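Local coordinates for DUF5063 domain-containing protein (Bacteroides fragilis, PDB 3NRH), which is of unknown function but folds as a mostly alpha-helical bundle that is found as a dimer in the crystal, at residues A[74-79]-A[119-124]; A[44-49]-A[114-119]; A[18-23]-A[125-130]. All coordinates share one frame; numbering follows the deposited sequence.

Contact 1. Residues A[74-79]-A[119-124]; sequences EIYEVL and IYQDIK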
loop_
_atom_site.group_PDB
_atom_site.type_symbol
_atom_site.label_atom_id
_atom_site.label_comp_id
_atom_site.label_asym_id
_atom_site.label_seq_id
_atom_site.Cartn_x
_atom_site.Cartn_y
_atom_site.Cartn_z
ATOM N N GLU A 74 -22.669 -9.247 -15.637
ATOM C CA GLU A 74 -23.573 -9.360 -14.493
ATOM C C GLU A 74 -22.803 -9.456 -13.175
ATOM O O GLU A 74 -23.154 -8.804 -12.189
ATOM C CB GLU A 74 -24.474 -10.587 -14.658
ATOM C CG GLU A 74 -25.560 -10.721 -13.602
ATOM C CD GLU A 74 -26.522 -9.542 -13.591
ATOM O OE1 GLU A 74 -26.818 -9.001 -14.677
ATOM O OE2 GLU A 74 -26.996 -9.166 -12.496
ATOM N N ILE A 75 -21.761 -10.283 -13.165
ATOM C CA ILE A 75 -20.926 -10.454 -11.981
ATOM C C ILE A 75 -20.324 -9.099 -11.617
ATOM O O ILE A 75 -20.355 -8.684 -10.459
ATOM C CB ILE A 75 -19.771 -11.457 -12.255
ATOM C CG1 ILE A 75 -20.321 -12.884 -12.345
ATOM C CG2 ILE A 75 -18.704 -11.357 -11.164
ATOM C CD1 ILE A 75 -20.959 -13.373 -11.057
ATOM N N TYR A 76 -19.781 -8.417 -12.623
ATOM C CA TYR A 76 -19.146 -7.114 -12.430
ATOM C C TYR A 76 -20.117 -6.057 -11.914
ATOM O O TYR A 76 -19.822 -5.348 -10.953
ATOM C CB TYR A 76 -18.527 -6.626 -13.747
ATOM C CG TYR A 76 -17.890 -5.249 -13.656
ATOM C CD1 TYR A 76 -16.556 -5.096 -13.280
ATOM C CD2 TYR A 76 -18.635 -4.099 -13.923
ATOM C CE1 TYR A 76 -15.977 -3.832 -13.172
ATOM C CE2 TYR A 76 -18.069 -2.830 -13.817
ATOM C CZ TYR A 76 -16.741 -2.704 -13.442
ATOM O OH TYR A 76 -16.174 -1.459 -13.339
ATOM N N GLU A 77 -21.275 -5.949 -12.557
ATOM C CA GLU A 77 -22.272 -4.959 -12.160
ATOM C C GLU A 77 -22.850 -5.177 -10.771
ATOM O O GLU A 77 -23.024 -4.226 -10.004
ATOM C CB GLU A 77 -23.405 -4.911 -13.188
ATOM C CG GLU A 77 -23.033 -4.172 -14.454
ATOM C CD GLU A 77 -22.707 -2.713 -14.187
ATOM O OE1 GLU A 77 -23.588 -1.988 -13.679
ATOM O OE2 GLU A 77 -21.572 -2.292 -14.484
ATOM N N VAL A 78 -23.154 -6.424 -10.442
ATOM C CA VAL A 78 -23.707 -6.727 -9.134
ATOM C C VAL A 78 -22.708 -6.360 -8.041
ATOM O O VAL A 78 -23.082 -5.784 -7.019
ATOM C CB VAL A 78 -24.086 -8.221 -9.019
ATOM C CG1 VAL A 78 -24.546 -8.535 -7.609
ATOM C CG2 VAL A 78 -25.196 -8.552 -10.020
ATOM N N LEU A 79 -21.435 -6.684 -8.261
ATOM C CA LEU A 79 -20.403 -6.369 -7.277
ATOM C C LEU A 79 -20.236 -4.863 -7.132
ATOM O O LEU A 79 -20.182 -4.343 -6.017
ATOM C CB LEU A 79 -19.059 -6.980 -7.678
ATOM C CG LEU A 79 -17.875 -6.574 -6.787
ATOM C CD1 LEU A 79 -18.094 -7.070 -5.366
ATOM C CD2 LEU A 79 -16.591 -7.147 -7.352
ATOM N N ILE A 119 -10.376 -3.968 -10.389
ATOM C CA ILE A 119 -9.246 -4.759 -9.897
ATOM C C ILE A 119 -9.714 -6.207 -9.748
ATOM O O ILE A 119 -9.020 -7.145 -10.146
ATOM C CB ILE A 119 -8.752 -4.216 -8.536
ATOM C CG1 ILE A 119 -8.231 -2.785 -8.716
ATOM C CG2 ILE A 119 -7.664 -5.120 -7.961
ATOM C CD1 ILE A 119 -7.930 -2.079 -7.403
ATOM N N TYR A 120 -10.910 -6.372 -9.192
ATOM C CA TYR A 120 -11.513 -7.687 -8.990
ATOM C C TYR A 120 -11.587 -8.466 -10.306
ATOM O O TYR A 120 -11.319 -9.667 -10.340
ATOM C CB TYR A 120 -12.922 -7.519 -8.402
ATOM C CG TYR A 120 -13.709 -8.804 -8.241
ATOM C CD1 TYR A 120 -13.585 -9.589 -7.091
ATOM C CD2 TYR A 120 -14.592 -9.226 -9.233
ATOM C CE1 TYR A 120 -14.326 -10.768 -6.938
ATOM C CE2 TYR A 120 -15.336 -10.398 -9.091
ATOM C CZ TYR A 120 -15.198 -11.165 -7.944
ATOM O OH TYR A 120 -15.921 -12.334 -7.816
ATOM N N GLN A 121 -11.953 -7.791 -11.394
ATOM C CA GLN A 121 -12.043 -8.473 -12.676
ATOM C C GLN A 121 -10.726 -9.161 -13.021
ATOM O O GLN A 121 -10.715 -10.317 -13.438
ATOM C CB GLN A 121 -12.423 -7.496 -13.787
ATOM C CG GLN A 121 -12.782 -8.177 -15.102
ATOM C CD GLN A 121 -13.205 -7.188 -16.169
ATOM O OE1 GLN A 121 -13.978 -6.268 -15.905
ATOM N NE2 GLN A 121 -12.710 -7.380 -17.388
ATOM N N ASP A 122 -9.613 -8.460 -12.859
ATOM C CA ASP A 122 -8.324 -9.075 -13.173
ATOM C C ASP A 122 -7.910 -10.145 -12.171
ATOM O O ASP A 122 -7.446 -11.214 -12.558
ATOM C CB ASP A 122 -7.226 -8.018 -13.272
ATOM C CG ASP A 122 -6.929 -7.625 -14.711
ATOM O OD1 ASP A 122 -6.581 -8.519 -15.519
ATOM O OD2 ASP A 122 -7.042 -6.428 -15.035
ATOM N N ILE A 123 -8.087 -9.869 -10.885
ATOM C CA ILE A 123 -7.689 -10.837 -9.860
ATOM C C ILE A 123 -8.553 -12.100 -9.871
ATOM O O ILE A 123 -8.032 -13.215 -9.821
ATOM C CB ILE A 123 -7.738 -10.209 -8.451
ATOM C CG1 ILE A 123 -6.917 -8.913 -8.430
ATOM C CG2 ILE A 123 -7.180 -11.196 -7.416
ATOM C CD1 ILE A 123 -5.460 -9.102 -8.811
ATOM N N LYS A 124 -9.872 -11.925 -9.943
ATOM C CA LYS A 124 -10.794 -13.063 -9.946
ATOM C C LYS A 124 -10.598 -13.979 -11.155
ATOM O O LYS A 124 -10.636 -15.206 -11.026
ATOM C CB LYS A 124 -12.242 -12.567 -9.911
ATOM C CG LYS A 124 -13.298 -13.675 -9.874
ATOM C CD LYS A 124 -13.221 -14.498 -8.593
ATOM C CE LYS A 124 -14.351 -15.525 -8.526
ATOM N NZ LYS A 124 -14.362 -16.264 -7.225
#
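Leu79 of helix 73-87 packs against the ring of Tyr120 of helix 112-131 in a helix-helix contact of this predominantly alpha-helical bundle. The short helical segments run at 134° to each other, and their axes come no closer than 10.9 Å. Side chains, not backbones, therefore fill the gap. Leu79 CD2 makes a CH-pi contact, 3.6 Å from the centroid of the Tyr120 ring and 22° off its normal. It sits over one face, shifted toward the rim. The opposite face is covered by Lys124 CB, from the next turn of the same helix, so the ring is sandwiched between aliphatic carbons. Tyr120 has its CG anti to the backbone N (chi1 175°), which sends the ring across to helix 73-87. Its hydroxyl goes further, to a hydrogen bond with Glu28 of helix 11-28. Ile75 meets the same ring at its edge, with CG2 4.1 Å from Tyr120 CE2. Beside this, Tyr76, whose hydroxyl is hydrogen-bonded to Asp118, meets Gln121. The Tyr76 ring stands almost perpendicular to the Gln121 amide, and the nearest approach is Tyr76 CD1 to Gln121 OE1, at 3.9 Å.

Contact 2. Residues A[44-49]-A[114-119]; sequences KILPLL and EDLADI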
loop_
_atom_site.group_PDB
_atom_site.type_symbol
_atom_site.label_atom_id
_atom_site.label_comp_id
_atom_site.label_asym_id
_atom_site.label_seq_id
_atom_site.Cartn_x
_atom_site.Cartn_y
_atom_site.Cartn_z
ATOM N N LYS A 44 -6.008 -2.931 4.639
ATOM C CA LYS A 44 -4.991 -3.898 5.043
ATOM C C LYS A 44 -4.746 -4.874 3.889
ATOM O O LYS A 44 -3.599 -5.229 3.591
ATOM C CB LYS A 44 -5.432 -4.666 6.293
ATOM C CG LYS A 44 -5.515 -3.793 7.538
ATOM C CD LYS A 44 -6.070 -4.544 8.734
ATOM C CE LYS A 44 -6.332 -3.578 9.885
ATOM N NZ LYS A 44 -6.921 -4.246 11.073
ATOM N N ILE A 45 -5.820 -5.295 3.226
ATOM C CA ILE A 45 -5.683 -6.231 2.113
ATOM C C ILE A 45 -5.006 -5.609 0.886
ATOM O O ILE A 45 -4.128 -6.222 0.286
ATOM C CB ILE A 45 -7.058 -6.799 1.673
ATOM C CG1 ILE A 45 -7.692 -7.589 2.820
ATOM C CG2 ILE A 45 -6.881 -7.712 0.463
ATOM C CD1 ILE A 45 -9.089 -8.084 2.520
ATOM N N LEU A 46 -5.393 -4.389 0.522
ATOM C CA LEU A 46 -4.809 -3.753 -0.657
ATOM C C LEU A 46 -3.288 -3.606 -0.646
ATOM O O LEU A 46 -2.629 -3.945 -1.629
ATOM C CB LEU A 46 -5.459 -2.389 -0.910
ATOM C CG LEU A 46 -6.945 -2.421 -1.293
ATOM C CD1 LEU A 46 -7.419 -1.005 -1.560
ATOM C CD2 LEU A 46 -7.158 -3.285 -2.520
ATOM N N PRO A 47 -2.702 -3.101 0.454
ATOM C CA PRO A 47 -1.240 -2.976 0.432
ATOM C C PRO A 47 -0.531 -4.323 0.328
ATOM O O PRO A 47 0.536 -4.426 -0.281
ATOM C CB PRO A 47 -0.928 -2.233 1.735
ATOM C CG PRO A 47 -2.073 -2.604 2.641
ATOM C CD PRO A 47 -3.266 -2.562 1.706
ATOM N N LEU A 48 -1.122 -5.355 0.916
ATOM C CA LEU A 48 -0.519 -6.680 0.854
ATOM C C LEU A 48 -0.640 -7.224 -0.568
ATOM O O LEU A 48 0.275 -7.872 -1.071
ATOM C CB LEU A 48 -1.205 -7.631 1.838
ATOM C CG LEU A 48 -0.602 -9.041 1.915
ATOM C CD1 LEU A 48 0.882 -8.972 2.249
ATOM C CD2 LEU A 48 -1.350 -9.841 2.959
ATOM N N LEU A 49 -1.773 -6.956 -1.212
ATOM C CA LEU A 49 -1.994 -7.415 -2.577
ATOM C C LEU A 49 -0.994 -6.735 -3.515
ATOM O O LEU A 49 -0.423 -7.375 -4.403
ATOM C CB LEU A 49 -3.434 -7.107 -3.011
ATOM C CG LEU A 49 -3.879 -7.530 -4.416
ATOM C CD1 LEU A 49 -3.788 -9.041 -4.568
ATOM C CD2 LEU A 49 -5.313 -7.061 -4.655
ATOM N N GLU A 114 -16.082 1.319 -8.436
ATOM C CA GLU A 114 -15.694 0.955 -9.790
ATOM C C GLU A 114 -14.244 0.496 -9.826
ATOM O O GLU A 114 -13.918 -0.470 -10.513
ATOM C CB GLU A 114 -15.893 2.133 -10.749
ATOM C CG GLU A 114 -15.840 1.725 -12.209
ATOM C CD GLU A 114 -16.101 2.883 -13.152
ATOM O OE1 GLU A 114 -17.038 3.665 -12.890
ATOM O OE2 GLU A 114 -15.375 3.000 -14.162
ATOM N N ASP A 115 -13.376 1.191 -9.092
ATOM C CA ASP A 115 -11.964 0.815 -9.030
ATOM C C ASP A 115 -11.829 -0.605 -8.487
ATOM O O ASP A 115 -11.111 -1.435 -9.056
ATOM C CB ASP A 115 -11.174 1.747 -8.102
ATOM C CG ASP A 115 -10.964 3.129 -8.687
ATOM O OD1 ASP A 115 -10.488 3.229 -9.837
ATOM O OD2 ASP A 115 -11.259 4.121 -7.985
ATOM N N LEU A 116 -12.506 -0.876 -7.375
ATOM C CA LEU A 116 -12.438 -2.198 -6.763
ATOM C C LEU A 116 -12.982 -3.284 -7.683
ATOM O O LEU A 116 -12.387 -4.354 -7.797
ATOM C CB LEU A 116 -13.184 -2.211 -5.424
ATOM C CG LEU A 116 -12.548 -1.347 -4.332
ATOM C CD1 LEU A 116 -13.436 -1.345 -3.087
ATOM C CD2 LEU A 116 -11.159 -1.879 -4.001
ATOM N N ALA A 117 -14.103 -3.010 -8.347
ATOM C CA ALA A 117 -14.681 -3.990 -9.259
ATOM C C ALA A 117 -13.724 -4.240 -10.428
ATOM O O ALA A 117 -13.587 -5.373 -10.894
ATOM C CB ALA A 117 -16.042 -3.503 -9.766
ATOM N N ASP A 118 -13.053 -3.187 -10.894
ATOM C CA ASP A 118 -12.097 -3.329 -11.992
ATOM C C ASP A 118 -10.919 -4.209 -11.581
ATOM O O ASP A 118 -10.502 -5.087 -12.333
ATOM C CB ASP A 118 -11.565 -1.962 -12.445
ATOM C CG ASP A 118 -12.570 -1.184 -13.271
ATOM O OD1 ASP A 118 -13.607 -1.761 -13.664
ATOM O OD2 ASP A 118 -12.317 0.011 -13.538
ATOM N N ILE A 119 -10.376 -3.968 -10.389
ATOM C CA ILE A 119 -9.246 -4.759 -9.897
ATOM C C ILE A 119 -9.714 -6.207 -9.748
ATOM O O ILE A 119 -9.020 -7.145 -10.146
ATOM C CB ILE A 119 -8.752 -4.216 -8.536
ATOM C CG1 ILE A 119 -8.231 -2.785 -8.716
ATOM C CG2 ILE A 119 -7.664 -5.120 -7.961
ATOM C CD1 ILE A 119 -7.930 -2.079 -7.403
#
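Leu46 reaches across the interior of the protein and meets Leu116 methyl to methyl. The CD2 atoms of Leu46 and Leu116 are 4.5 Å apart. One turn further along each helix a second pair forms, between Leu49 CD2 and Ile119 CG2, also at 4.5 Å. Both contacts are between methyl groups, Ile119 using its short CG2 branch, and no hydrogen bond crosses the gap. The backbones stay well apart: the nearest CA atoms, those of Leu46 and Leu116, are 9.9 Å from each other. All four touching residues are buried, yet they bury little surface against one another, 104 Å² in total.

The two leucines of helix 35-54 leave their backbone differently. Leu46 has CG beside the backbone N (chi1 -66°), while Leu49 has CG anti to it (chi1 -179°). Both CB atoms point toward helix 112-131. The bond from CA to CB of Leu116 is not aimed at its partner, and the branch end makes up the difference.

Other helices complete the surroundings. Phe23 of helix 11-28 packs on Leu46, and Phe16 of the same helix on Leu49. From helix 135-169, Met161 lies against Leu46 and Trp153 against Ile119. Helix 35-54 also faces outward, where Lys44 and Leu48 pack on Leu51 of the second subunit and Pro47 packs on its Tyr50. The segment thus has one side in the core and another at the dimer interface. The buried leucine and isoleucine methyls of helices 35-54 and 112-131, with Phe23, Phe16 and Trp153 packed around them, form part of the hydrophobic core of this alpha-helical bundle.

Contact 3. Residues A[18-23]-A[125-130]; sequences TVAAEF and DFIFVF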
loop_
_atom_site.group_PDB
_atom_site.type_symbol
_atom_site.label_atom_id
_atom_site.label_comp_id
_atom_site.label_asym_id
_atom_site.label_seq_id
_atom_site.Cartn_x
_atom_site.Cartn_y
_atom_site.Cartn_z
ATOM N N THR A 18 -2.712 -16.601 -2.466
ATOM C CA THR A 18 -3.373 -16.521 -1.167
ATOM C C THR A 18 -4.025 -15.161 -0.902
ATOM O O THR A 18 -5.195 -15.095 -0.519
ATOM C CB THR A 18 -2.385 -16.844 -0.036
ATOM O OG1 THR A 18 -1.882 -18.170 -0.227
ATOM C CG2 THR A 18 -3.075 -16.760 1.325
ATOM N N VAL A 19 -3.293 -14.070 -1.105
ATOM C CA VAL A 19 -3.889 -12.759 -0.857
ATOM C C VAL A 19 -4.934 -12.423 -1.920
ATOM O O VAL A 19 -5.930 -11.764 -1.627
ATOM C CB VAL A 19 -2.819 -11.636 -0.802
ATOM C CG1 VAL A 19 -2.080 -11.548 -2.121
ATOM C CG2 VAL A 19 -3.483 -10.301 -0.448
ATOM N N ALA A 20 -4.707 -12.878 -3.150
ATOM C CA ALA A 20 -5.654 -12.623 -4.234
ATOM C C ALA A 20 -7.008 -13.258 -3.894
ATOM O O ALA A 20 -8.060 -12.648 -4.084
ATOM C CB ALA A 20 -5.116 -13.191 -5.547
ATOM N N ALA A 21 -6.976 -14.485 -3.384
ATOM C CA ALA A 21 -8.205 -15.179 -3.015
ATOM C C ALA A 21 -8.876 -14.479 -1.834
ATOM O O ALA A 21 -10.103 -14.345 -1.794
ATOM C CB ALA A 21 -7.900 -16.643 -2.665
ATOM N N GLU A 22 -8.076 -14.040 -0.866
ATOM C CA GLU A 22 -8.621 -13.344 0.296
ATOM C C GLU A 22 -9.289 -12.048 -0.156
ATOM O O GLU A 22 -10.343 -11.671 0.358
ATOM C CB GLU A 22 -7.508 -13.029 1.303
ATOM C CG GLU A 22 -6.792 -14.268 1.835
ATOM C CD GLU A 22 -7.497 -14.910 3.011
ATOM O OE1 GLU A 22 -8.725 -15.126 2.935
ATOM O OE2 GLU A 22 -6.814 -15.207 4.017
ATOM N N PHE A 23 -8.667 -11.369 -1.115
ATOM C CA PHE A 23 -9.199 -10.116 -1.653
ATOM C C PHE A 23 -10.541 -10.359 -2.355
ATOM O O PHE A 23 -11.529 -9.676 -2.086
ATOM C CB PHE A 23 -8.197 -9.512 -2.652
ATOM C CG PHE A 23 -8.741 -8.343 -3.438
ATOM C CD1 PHE A 23 -8.930 -7.103 -2.830
ATOM C CD2 PHE A 23 -9.043 -8.482 -4.792
ATOM C CE1 PHE A 23 -9.413 -6.010 -3.565
ATOM C CE2 PHE A 23 -9.526 -7.397 -5.536
ATOM C CZ PHE A 23 -9.709 -6.160 -4.920
ATOM N N ASP A 125 -10.397 -13.392 -12.331
ATOM C CA ASP A 125 -10.196 -14.201 -13.534
ATOM C C ASP A 125 -8.956 -15.070 -13.370
ATOM O O ASP A 125 -8.937 -16.236 -13.776
ATOM C CB ASP A 125 -10.046 -13.315 -14.776
ATOM C CG ASP A 125 -11.379 -12.798 -15.292
ATOM O OD1 ASP A 125 -12.433 -13.276 -14.822
ATOM O OD2 ASP A 125 -11.372 -11.918 -16.181
ATOM N N PHE A 126 -7.925 -14.494 -12.759
ATOM C CA PHE A 126 -6.680 -15.207 -12.530
ATOM C C PHE A 126 -6.813 -16.387 -11.553
ATOM O O PHE A 126 -6.455 -17.515 -11.890
ATOM C CB PHE A 126 -5.613 -14.243 -12.006
ATOM C CG PHE A 126 -4.435 -14.933 -11.385
ATOM C CD1 PHE A 126 -3.631 -15.784 -12.139
ATOM C CD2 PHE A 126 -4.155 -14.772 -10.032
ATOM C CE1 PHE A 126 -2.564 -16.467 -11.550
ATOM C CE2 PHE A 126 -3.092 -15.450 -9.433
ATOM C CZ PHE A 126 -2.297 -16.300 -10.197
ATOM N N ILE A 127 -7.322 -16.138 -10.349
ATOM C CA ILE A 127 -7.422 -17.218 -9.368
ATOM C C ILE A 127 -8.404 -18.322 -9.738
ATOM O O ILE A 127 -8.217 -19.477 -9.344
ATOM C CB ILE A 127 -7.755 -16.694 -7.954
ATOM C CG1 ILE A 127 -9.103 -15.977 -7.950
ATOM C CG2 ILE A 127 -6.623 -15.788 -7.470
ATOM C CD1 ILE A 127 -9.555 -15.553 -6.560
ATOM N N PHE A 128 -9.443 -17.980 -10.493
ATOM C CA PHE A 128 -10.403 -18.993 -10.922
ATOM C C PHE A 128 -9.667 -20.015 -11.787
ATOM O O PHE A 128 -9.705 -21.226 -11.526
ATOM C CB PHE A 128 -11.540 -18.363 -11.730
ATOM C CG PHE A 128 -12.466 -19.374 -12.357
ATOM C CD1 PHE A 128 -13.082 -20.348 -11.576
ATOM C CD2 PHE A 128 -12.714 -19.357 -13.727
ATOM C CE1 PHE A 128 -13.934 -21.296 -12.155
ATOM C CE2 PHE A 128 -13.561 -20.296 -14.313
ATOM C CZ PHE A 128 -14.172 -21.268 -13.522
ATOM N N VAL A 129 -8.975 -19.513 -12.806
ATOM C CA VAL A 129 -8.226 -20.359 -13.726
ATOM C C VAL A 129 -7.122 -21.125 -13.019
ATOM O O VAL A 129 -6.901 -22.301 -13.292
ATOM C CB VAL A 129 -7.591 -19.518 -14.858
ATOM C CG1 VAL A 129 -6.706 -20.398 -15.735
ATOM C CG2 VAL A 129 -8.682 -18.879 -15.687
ATOM N N PHE A 130 -6.428 -20.458 -12.106
ATOM C CA PHE A 130 -5.336 -21.098 -11.389
ATOM C C PHE A 130 -5.805 -22.357 -10.679
ATOM O O PHE A 130 -5.083 -23.353 -10.615
ATOM C CB PHE A 130 -4.740 -20.135 -10.368
ATOM C CG PHE A 130 -3.306 -20.413 -10.050
ATOM C CD1 PHE A 130 -2.307 -20.128 -10.977
ATOM C CD2 PHE A 130 -2.948 -20.951 -8.822
ATOM C CE1 PHE A 130 -0.968 -20.374 -10.681
ATOM C CE2 PHE A 130 -1.607 -21.203 -8.515
ATOM C CZ PHE A 130 -0.619 -20.913 -9.446
#
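Ile127 carries this contact from the side of helix 112-131, and two alanines of helix 11-28 receive it. The tight part is at Ala20. Its CB points toward the other helix and lies 3.6 Å from Ile127 CG2. The small methyl groups of Ala20 and Ala21 let the helices come close: the CA atoms of Ala21 and Ile127 are 6.7 Å apart. Ile127 can then touch the backbone itself, with CD1 3.8 Å from Ala21 CA and 4.1 Å from the carbonyl O of Ala20.

The looser part is the Ala21 methyl. This CB does not point at the partner helix, and it comes only within 4.4 Å of Ile127 CD1. Ala20 is buried, whereas Ala21 and Ile127 are partly exposed, so the packing opens from Ala20 toward the solvent side. No hydrogen bond crosses the contact, and the total buried surface is 122 Å².

The torsions of Ile127 give its two branches different targets. CG1 stands between the backbone N and the carbonyl carbon (chi1 61°), which is uncommon for an isoleucine in a helix. CG2 is then beside the backbone N and goes to the Ala20 methyl. CD1 extends from CG1 (chi2 174°) to the backbone of Ala20 and Ala21.

This is plain packing of the first helix on helix 112-131. Cys24 extends it by one turn along helix 11-28, where it also touches Ile127. Phe126 and Phe130 pack on Val17 of helix 11-28, and both reach helix 135-169, at Leu142 and Met138 respectively. On another side of helix 11-28, Val19 and Phe23 rest on helix 35-54, so helix 11-28 packs on both helix 35-54 and helix 112-131.

In the fold
All three contacts use helix 112-131, which meets helix 73-87 in contact 1, helix 35-54 in contact 2 and helix 11-28 in contact 3. Their centres lie about 11 to 12 Å apart. Ile119 lies in the ranges of contacts 1 and 2 but touches across only in contact 2. These two contacts also meet where Tyr76 CE1 packs 3.4 Å from Ala117 CB. Phe23, in segment 18-23 but not touching 125-130, packs on contact 2, with its CZ 3.8 Å from Ile119 CG2. Between contacts 1 and 3, Ile123 CG2 packs 3.4 Å from Ala20 CB. Along the chain, contacts 1 and 2 are both nested within the loop closed by contact 3.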